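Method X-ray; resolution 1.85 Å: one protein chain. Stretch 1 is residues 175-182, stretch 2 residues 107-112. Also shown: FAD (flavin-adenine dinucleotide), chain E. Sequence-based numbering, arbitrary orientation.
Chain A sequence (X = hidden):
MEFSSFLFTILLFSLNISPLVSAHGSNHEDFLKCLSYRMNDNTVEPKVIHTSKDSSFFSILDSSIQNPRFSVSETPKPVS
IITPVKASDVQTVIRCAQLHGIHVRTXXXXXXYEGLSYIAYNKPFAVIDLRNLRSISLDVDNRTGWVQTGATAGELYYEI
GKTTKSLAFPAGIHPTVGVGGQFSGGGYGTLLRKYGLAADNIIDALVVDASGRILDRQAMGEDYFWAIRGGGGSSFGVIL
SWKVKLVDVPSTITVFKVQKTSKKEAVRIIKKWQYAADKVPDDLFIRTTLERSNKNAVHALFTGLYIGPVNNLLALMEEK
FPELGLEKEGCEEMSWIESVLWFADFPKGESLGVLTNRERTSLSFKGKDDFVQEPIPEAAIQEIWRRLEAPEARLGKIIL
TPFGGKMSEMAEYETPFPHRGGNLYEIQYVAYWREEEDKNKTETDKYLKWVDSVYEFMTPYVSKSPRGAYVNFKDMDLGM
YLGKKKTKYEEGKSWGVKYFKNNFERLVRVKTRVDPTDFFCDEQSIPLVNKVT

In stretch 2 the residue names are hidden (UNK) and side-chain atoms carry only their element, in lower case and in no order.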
# COMPACT_ATOMS: atom_id res chain seq x y z
N PRO A 175 1.66 -7.36 7.47
CA PRO A 175 1.05 -6.94 8.73
C PRO A 175 1.55 -5.60 9.28
O PRO A 175 0.79 -4.97 10.01
CB PRO A 175 1.43 -8.07 9.70
CG PRO A 175 1.82 -9.21 8.85
CD PRO A 175 2.40 -8.62 7.60
N THR A 176 2.76 -5.16 8.95
CA THR A 176 3.29 -3.92 9.55
C THR A 176 2.87 -2.66 8.76
O THR A 176 3.23 -1.53 9.12
CB THR A 176 4.86 -3.94 9.71
OG1 THR A 176 5.49 -4.12 8.44
CG2 THR A 176 5.32 -5.04 10.67
N VAL A 177 2.12 -2.85 7.69
CA VAL A 177 1.67 -1.71 6.91
C VAL A 177 0.51 -1.02 7.64
O VAL A 177 -0.43 -1.66 8.10
CB VAL A 177 1.24 -2.14 5.50
CG1 VAL A 177 0.63 -0.96 4.76
CG2 VAL A 177 2.44 -2.69 4.74
N GLY A 178 0.60 0.31 7.73
CA GLY A 178 -0.38 1.08 8.46
C GLY A 178 -1.66 1.26 7.68
O GLY A 178 -1.64 1.29 6.45
N VAL A 179 -2.77 1.37 8.39
CA VAL A 179 -4.05 1.58 7.72
C VAL A 179 -4.14 3.03 7.22
O VAL A 179 -4.87 3.33 6.28
CB VAL A 179 -5.24 1.24 8.65
CG1 VAL A 179 -5.21 -0.23 9.04
CG2 VAL A 179 -5.22 2.13 9.88
N GLY A 180 -3.39 3.94 7.85
CA GLY A 180 -3.41 5.33 7.44
C GLY A 180 -3.02 5.52 5.99
O GLY A 180 -3.79 6.05 5.19
N GLY A 181 -1.81 5.11 5.64
CA GLY A 181 -1.33 5.24 4.28
C GLY A 181 -2.00 4.26 3.34
O GLY A 181 -2.40 4.64 2.23
N GLN A 182 -2.14 3.01 3.77
CA GLN A 182 -2.64 1.97 2.87
C GLN A 182 -4.10 2.22 2.44
O GLN A 182 -4.42 2.14 1.26
CB GLN A 182 -2.50 0.57 3.49
CG GLN A 182 -2.97 -0.53 2.54
CD GLN A 182 -2.85 -1.95 3.10
OE1 GLN A 182 -3.85 -2.55 3.46
NE2 GLN A 182 -1.64 -2.49 3.12
N UNK A 107 2.89 10.46 9.39
CA UNK A 107 3.29 9.07 9.34
C UNK A 107 2.37 8.18 10.16
O UNK A 107 2.08 8.48 11.31
n UNK A 107 7.24 7.61 11.10
n UNK A 107 9.44 7.47 10.47
c UNK A 107 5.24 7.47 9.68
n UNK A 107 8.88 7.86 12.68
c UNK A 107 4.74 8.89 9.82
c UNK A 107 6.74 7.37 9.75
c UNK A 107 8.52 7.65 11.42
N UNK A 108 1.91 7.08 9.56
CA UNK A 108 1.21 6.03 10.30
C UNK A 108 2.17 4.92 10.70
O UNK A 108 2.59 4.85 11.84
o UNK A 108 -0.94 6.44 9.27
c UNK A 108 0.04 5.46 9.50
N UNK A 109 2.53 4.05 9.76
CA UNK A 109 3.46 2.98 10.09
C UNK A 109 4.65 2.98 9.15
O UNK A 109 5.51 2.11 9.24
c UNK A 109 2.76 1.63 10.06
N UNK A 110 4.67 3.94 8.23
CA UNK A 110 5.89 4.28 7.51
C UNK A 110 6.36 3.38 6.39
O UNK A 110 7.56 3.27 6.13
N UNK A 111 5.42 2.75 5.70
CA UNK A 111 5.77 1.90 4.57
C UNK A 111 5.86 2.64 3.22
O UNK A 111 5.96 1.99 2.19
n UNK A 111 5.97 -1.45 4.66
c UNK A 111 5.20 -0.46 5.23
c UNK A 111 4.77 0.75 4.47
c UNK A 111 5.01 -0.82 6.52
c UNK A 111 6.23 -2.38 5.56
n UNK A 111 5.66 -2.02 6.70
N UNK A 112 5.82 3.98 3.23
CA UNK A 112 5.87 4.75 1.99
C UNK A 112 7.09 4.39 1.17
O UNK A 112 8.23 4.51 1.63
s UNK A 112 5.54 7.31 0.79
c UNK A 112 5.86 6.26 2.26
PA FAD E . 3.21 5.75 5.69
O1A FAD E . 4.61 6.03 5.19
O2A FAD E . 3.05 6.02 7.17
O5B FAD E . 2.15 6.59 4.80
C5B FAD E . 2.23 6.62 3.39
C4B FAD E . 1.55 7.86 2.78
O4B FAD E . 0.27 8.02 3.36
C3B FAD E . 2.35 9.12 3.07
O3B FAD E . 2.27 10.03 1.98
C2B FAD E . 1.66 9.69 4.30
O2B FAD E . 1.78 11.10 4.39
C1B FAD E . 0.22 9.21 4.13
N9A FAD E . -0.51 8.98 5.40
C8A FAD E . -0.27 8.03 6.37
N7A FAD E . -1.20 8.18 7.35
C5A FAD E . -2.02 9.20 7.03
C6A FAD E . -3.12 9.79 7.65
N6A FAD E . -3.71 9.20 8.69
N1A FAD E . -3.76 10.85 7.05
C2A FAD E . -3.33 11.32 5.83
N3A FAD E . -2.24 10.74 5.22
C4A FAD E . -1.59 9.70 5.80
N1 FAD E . 0.15 -2.14 -0.63
C2 FAD E . -0.85 -2.93 -1.17
O2 FAD E . -1.98 -2.47 -1.37
N3 FAD E . -0.57 -4.26 -1.48
C4 FAD E . 0.69 -4.81 -1.26
O4 FAD E . 0.86 -6.01 -1.44
C4X FAD E . 1.68 -4.01 -0.69
N5 FAD E . 2.90 -4.55 -0.32
C5X FAD E . 3.74 -3.83 0.52
C6 FAD E . 4.86 -4.42 1.11
C7 FAD E . 5.70 -3.68 1.94
C7M FAD E . 6.90 -4.32 2.56
C8 FAD E . 5.40 -2.34 2.22
C8M FAD E . 6.30 -1.52 3.10
C9 FAD E . 4.29 -1.75 1.63
C9A FAD E . 3.49 -2.47 0.74
N10 FAD E . 2.40 -1.88 0.12
C10 FAD E . 1.39 -2.68 -0.35
C1' FAD E . 2.30 -0.39 0.03
C2' FAD E . 1.57 0.24 1.21
O2' FAD E . 0.22 -0.15 1.17
C3' FAD E . 1.72 1.76 1.08
O3' FAD E . 3.08 2.08 1.25
C4' FAD E . 0.94 2.49 2.14
O4' FAD E . 0.67 3.80 1.71
C5' FAD E . 1.80 2.62 3.39
O5' FAD E . 0.97 2.99 4.46
P FAD E . 1.68 3.28 5.87
O1P FAD E . 0.71 3.94 6.81
O2P FAD E . 2.24 2.01 6.46
O3P FAD E . 2.90 4.20 5.36
O HOH W 1 5.59 -0.28 10.38

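Position 107 carries seven side-chain atoms, four carbons and three nitrogens: three carbons in a row, a nitrogen, then a carbon bearing two more nitrogens. That guanidinium makes it Arg107. Its CA-to-CB bond points away from stretch 1, and the side chain touches none of it; all three of its nitrogens are hydrogen-bonded elsewhere in the structure.

Position 108 has one carbon and one oxygen, and its oxygen lies 3.3 Å from CA of Gly180. The pair could only be a hydroxymethyl group, so this is Ser108. Its CA-to-CB bond points toward stretch 1, and its hydroxyl donates to the flavin cofactor, OG to FAD N7A at 2.6 Å. An ideal CB on Gly180 would sit 1.8 Å from Ser108 OG, a clash.

Position 109 shows a single carbon, packed 3.3 Å from CB to O of Thr176 and 3.4 Å from CB to N of Gly178. One carbon means Ala109. A CB on Gly178 would come within 3.0 Å of Ala109 CB and would also clash with FAD O1P. One water joins the two stretches: the O of water 1 donates to Ala109 O at 2.6 Å and to Thr176 O at 3.0 Å.

Position 110 has no side-chain atoms and is Gly110. Its phi of 77° by itself favours glycine, and a CB there would be crowded by Arg107 CD. Its backbone N donates to FAD O2A at 2.8 Å.

Position 111 has one carbon leading to a five-membered ring of three carbons and two nitrogens. One ring nitrogen lies 2.7 Å from OG1 of Thr176, and CG2 of Val177 lies over one face, 3.6 Å from the centroid, in a CH-pi contact. The ring is the imidazole of His111, and NE2 is the donor to Thr176 OG1. The other nitrogen is spent on a covalent bond, ND1 to FAD C8M at 1.6 Å.

Position 112 ends in one carbon and one sulfur, beyond the reach of stretch 1: Cys112. Its N donates to FAD O1A at 3.1 Å.

The contact works as a shared grip on the cofactor. Backbone amides converge on the diphosphate, Gly178 N reaching FAD O2P at 2.7 Å and Gly181 N reaching FAD O1P at 3.0 Å from one stretch, and from the other the amides of Ser108, Gly110, His111 and Cys112, with Ala109 N adding only weak bonds. The rule is economical: glycine where a CB would hit the facing stretch or the ligand, and one tethered ring held at its edge by a hydrogen bond and over one face by a methyl group.

Stretch 2, residues 107-112: RSAGHC
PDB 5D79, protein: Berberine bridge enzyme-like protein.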